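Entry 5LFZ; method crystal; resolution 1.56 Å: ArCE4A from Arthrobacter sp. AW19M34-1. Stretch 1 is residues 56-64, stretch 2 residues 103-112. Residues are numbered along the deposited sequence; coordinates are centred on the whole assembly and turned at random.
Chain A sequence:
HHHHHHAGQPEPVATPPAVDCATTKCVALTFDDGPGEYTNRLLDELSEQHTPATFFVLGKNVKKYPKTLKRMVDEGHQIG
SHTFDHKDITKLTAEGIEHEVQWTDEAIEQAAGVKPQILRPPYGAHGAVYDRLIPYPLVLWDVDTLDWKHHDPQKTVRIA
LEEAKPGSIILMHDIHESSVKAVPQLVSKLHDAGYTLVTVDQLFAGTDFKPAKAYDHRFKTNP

Stretch 1, residues 56-64: FVLGKNVKK
Stretch 2, residues 103-112: WTDEAIEQAA

The most unusual feature of this contact is the absence of a side chain at its point of closest backbone approach: Gly 59 CA lies only 4.2 Å from Thr 104 CA, and no hydrogen bond links the two stretches. A CB built in ideal geometry on Gly 59 would point toward the second stretch and come within 2.9 Å of Thr 104 OG1, a clash.

The first stretch leaves a strand and turns directly into a short helix. Phe 56 and Val 57 are extended (phi/psi -89/100 and -93/148), Leu 58 at the N-cap position has -86/123, and Gly 59 enters helical space at -54/-39, followed by Lys 60 to Lys 64 at -60/-33, -81/-26, -66/-38, -48/-41 and -83/-14. Leu 58 O accepts from Asn 61 N at 2.9 Å and, weakly, from Val 62 N at 3.1 Å. The second stretch is helical, its residues from Trp 103 to Ala 111 near -66/-41 and Ala 112 departing to -127/-4; its i to i+4 bonds run from Ala 107 N to Trp 103 O (3.2 Å) through Ala 112 N to Ile 108 O (2.8 Å). The two helices run in broadly the same direction.

Val 62 (chi1 167°, t) makes the most extensive contact, its CA-to-CB bond directed toward the partner helix. Its CG1 sits 3.7 Å from Ala 107 CB and 3.8 Å from Ala 111 CB, one helical turn apart, and approaches the backbone at Ala 107 O to 3.3 Å. Val 62 CG2 lies 4.4 Å from Ile 108 CG1. The isoleucine (chi1 -66°, m; chi2 169°, t) also meets the strand end: its CD1 is 3.8 Å from Val 57 CG2, with Val 57 in the m rotamer (-64°). These buried apolar contacts exclude solvent without needing directional bonds. Both branches of Thr 104 (chi1 -55°, m) lie against the glycine, CG2 3.9 Å and OG1 4.1 Å from Gly 59 CA; OG1 is also hydrogen-bonded elsewhere in the structure.

At the exposed margin, Lys 63 has a CA-to-CB bond pointing away, but its side chain (chi1 -49°, chi2 -96°, chi3 179°, chi4 -157°) returns to the helix. Its CE passes 4.0 Å from Ala 107 CB, and NZ forms a long salt bridge, 3.7 Å, to Glu 106 OE1. Glu 106 (chi1 178°, chi2 -155°, chi3 24°) starts sideways and brings its carboxylate nearer. At that separation the attraction is electrostatic, supplementing an interface of 340 Å² summed over both sides.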

# COMPACT_ATOMS: atom_id res chain seq x y z
N PHE A 56 -1.71 -2.41 1.23
CA PHE A 56 -1.54 -3.65 0.48
C PHE A 56 -1.63 -4.81 1.45
O PHE A 56 -0.69 -5.13 2.17
CB PHE A 56 -0.22 -3.64 -0.27
CG PHE A 56 -0.20 -2.65 -1.40
CD1 PHE A 56 0.29 -1.37 -1.21
CD2 PHE A 56 -0.72 -2.99 -2.63
CE1 PHE A 56 0.29 -0.45 -2.25
CE2 PHE A 56 -0.72 -2.09 -3.68
CZ PHE A 56 -0.22 -0.82 -3.49
N VAL A 57 -2.80 -5.44 1.47
CA VAL A 57 -3.13 -6.39 2.52
C VAL A 57 -2.79 -7.84 2.18
O VAL A 57 -2.85 -8.25 1.02
CB VAL A 57 -4.62 -6.30 2.89
CG1 VAL A 57 -4.95 -4.94 3.45
CG2 VAL A 57 -5.52 -6.60 1.67
N LEU A 58 -2.43 -8.60 3.20
CA LEU A 58 -2.23 -10.03 3.06
C LEU A 58 -3.55 -10.77 3.23
O LEU A 58 -4.20 -10.63 4.25
CB LEU A 58 -1.21 -10.54 4.09
CG LEU A 58 0.25 -10.30 3.73
CD1 LEU A 58 1.16 -10.65 4.90
CD2 LEU A 58 0.62 -11.13 2.51
N GLY A 59 -3.93 -11.55 2.23
CA GLY A 59 -5.21 -12.24 2.25
C GLY A 59 -5.43 -13.08 3.49
O GLY A 59 -6.54 -13.12 4.03
N LYS A 60 -4.38 -13.75 3.95
CA LYS A 60 -4.46 -14.58 5.15
C LYS A 60 -4.87 -13.76 6.37
O LYS A 60 -5.57 -14.25 7.25
CB LYS A 60 -3.12 -15.28 5.41
CG LYS A 60 -1.98 -14.32 5.72
CD LYS A 60 -0.65 -15.03 5.91
CE LYS A 60 0.46 -14.01 6.18
NZ LYS A 60 1.80 -14.64 6.34
N ASN A 61 -4.44 -12.50 6.40
CA ASN A 61 -4.72 -11.59 7.52
C ASN A 61 -6.11 -10.99 7.41
O ASN A 61 -6.72 -10.61 8.41
CB ASN A 61 -3.69 -10.46 7.58
CG ASN A 61 -2.33 -10.92 8.09
OD1 ASN A 61 -2.19 -12.02 8.63
ND2 ASN A 61 -1.33 -10.06 7.93
N VAL A 62 -6.60 -10.89 6.18
CA VAL A 62 -7.86 -10.21 5.88
C VAL A 62 -9.05 -10.94 6.50
O VAL A 62 -9.98 -10.30 7.00
CB VAL A 62 -8.06 -10.07 4.37
CG1 VAL A 62 -9.49 -9.67 4.03
CG2 VAL A 62 -7.06 -9.07 3.80
N LYS A 63 -9.00 -12.27 6.47
CA LYS A 63 -10.02 -13.12 7.09
C LYS A 63 -10.36 -12.70 8.51
O LYS A 63 -11.53 -12.69 8.91
CB LYS A 63 -9.55 -14.57 7.10
CG LYS A 63 -9.02 -15.06 5.77
CD LYS A 63 -10.10 -15.79 5.00
CE LYS A 63 -9.59 -16.26 3.65
NZ LYS A 63 -10.71 -16.46 2.70
N LYS A 64 -9.33 -12.33 9.27
CA LYS A 64 -9.47 -11.99 10.68
C LYS A 64 -9.92 -10.55 10.90
O LYS A 64 -10.34 -10.19 12.00
CB LYS A 64 -8.14 -12.22 11.40
CG LYS A 64 -7.60 -13.63 11.30
CD LYS A 64 -6.28 -13.77 12.04
CE LYS A 64 -5.20 -12.91 11.40
NZ LYS A 64 -3.87 -13.12 12.03
N TRP A 103 -7.36 -16.03 -4.02
CA TRP A 103 -7.68 -16.21 -2.60
C TRP A 103 -7.71 -14.87 -1.88
O TRP A 103 -8.50 -14.68 -0.95
CB TRP A 103 -6.68 -17.14 -1.92
CG TRP A 103 -6.71 -18.55 -2.40
CD1 TRP A 103 -7.66 -19.13 -3.19
CD2 TRP A 103 -5.75 -19.57 -2.11
NE1 TRP A 103 -7.34 -20.45 -3.42
CE2 TRP A 103 -6.17 -20.74 -2.77
CE3 TRP A 103 -4.56 -19.60 -1.37
CZ2 TRP A 103 -5.45 -21.93 -2.70
CZ3 TRP A 103 -3.85 -20.79 -1.31
CH2 TRP A 103 -4.30 -21.93 -1.97
N THR A 104 -6.85 -13.95 -2.30
CA THR A 104 -6.78 -12.64 -1.66
C THR A 104 -7.99 -11.82 -2.03
O THR A 104 -8.60 -11.16 -1.18
CB THR A 104 -5.49 -11.89 -2.04
OG1 THR A 104 -4.36 -12.72 -1.73
CG2 THR A 104 -5.37 -10.57 -1.27
N ASP A 105 -8.37 -11.88 -3.31
CA ASP A 105 -9.54 -11.16 -3.80
C ASP A 105 -10.80 -11.62 -3.07
O ASP A 105 -11.65 -10.80 -2.72
CB ASP A 105 -9.72 -11.36 -5.31
CG ASP A 105 -8.73 -10.55 -6.12
OD1 ASP A 105 -8.06 -9.68 -5.54
OD2 ASP A 105 -8.65 -10.77 -7.35
N GLU A 106 -10.93 -12.92 -2.85
CA GLU A 106 -12.12 -13.44 -2.19
C GLU A 106 -12.19 -12.91 -0.77
O GLU A 106 -13.25 -12.52 -0.29
CB GLU A 106 -12.14 -14.97 -2.18
CG GLU A 106 -13.35 -15.54 -1.45
CD GLU A 106 -13.11 -16.93 -0.90
OE1 GLU A 106 -11.94 -17.31 -0.66
OE2 GLU A 106 -14.10 -17.66 -0.72
N ALA A 107 -11.04 -12.90 -0.10
CA ALA A 107 -10.98 -12.42 1.28
C ALA A 107 -11.37 -10.95 1.36
O ALA A 107 -12.16 -10.55 2.23
CB ALA A 107 -9.59 -12.64 1.85
N ILE A 108 -10.83 -10.14 0.46
CA ILE A 108 -11.13 -8.71 0.43
C ILE A 108 -12.61 -8.48 0.09
O ILE A 108 -13.28 -7.63 0.69
CB ILE A 108 -10.23 -7.96 -0.58
CG1 ILE A 108 -8.77 -7.98 -0.11
CG2 ILE A 108 -10.68 -6.51 -0.75
CD1 ILE A 108 -7.79 -7.51 -1.18
N GLU A 109 -13.14 -9.25 -0.86
CA GLU A 109 -14.54 -9.06 -1.23
C GLU A 109 -15.44 -9.46 -0.07
O GLU A 109 -16.39 -8.75 0.24
CB GLU A 109 -14.87 -9.86 -2.50
CG GLU A 109 -16.04 -9.27 -3.30
CD GLU A 109 -17.37 -9.51 -2.63
OE1 GLU A 109 -17.49 -10.51 -1.88
OE2 GLU A 109 -18.31 -8.70 -2.84
N GLN A 110 -15.14 -10.58 0.58
CA GLN A 110 -15.96 -11.03 1.70
C GLN A 110 -15.91 -10.03 2.86
O GLN A 110 -16.92 -9.78 3.53
CB GLN A 110 -15.51 -12.41 2.19
CG GLN A 110 -16.40 -13.00 3.28
CD GLN A 110 -17.83 -13.25 2.82
OE1 GLN A 110 -18.08 -13.56 1.66
NE2 GLN A 110 -18.77 -13.09 3.74
N ALA A 111 -14.74 -9.43 3.06
CA ALA A 111 -14.53 -8.51 4.17
C ALA A 111 -15.15 -7.14 3.93
O ALA A 111 -15.82 -6.59 4.81
CB ALA A 111 -13.04 -8.36 4.46
N ALA A 112 -14.95 -6.58 2.74
CA ALA A 112 -15.29 -5.17 2.51
C ALA A 112 -16.19 -4.92 1.30
O ALA A 112 -16.59 -3.78 1.05
CB ALA A 112 -14.01 -4.36 2.37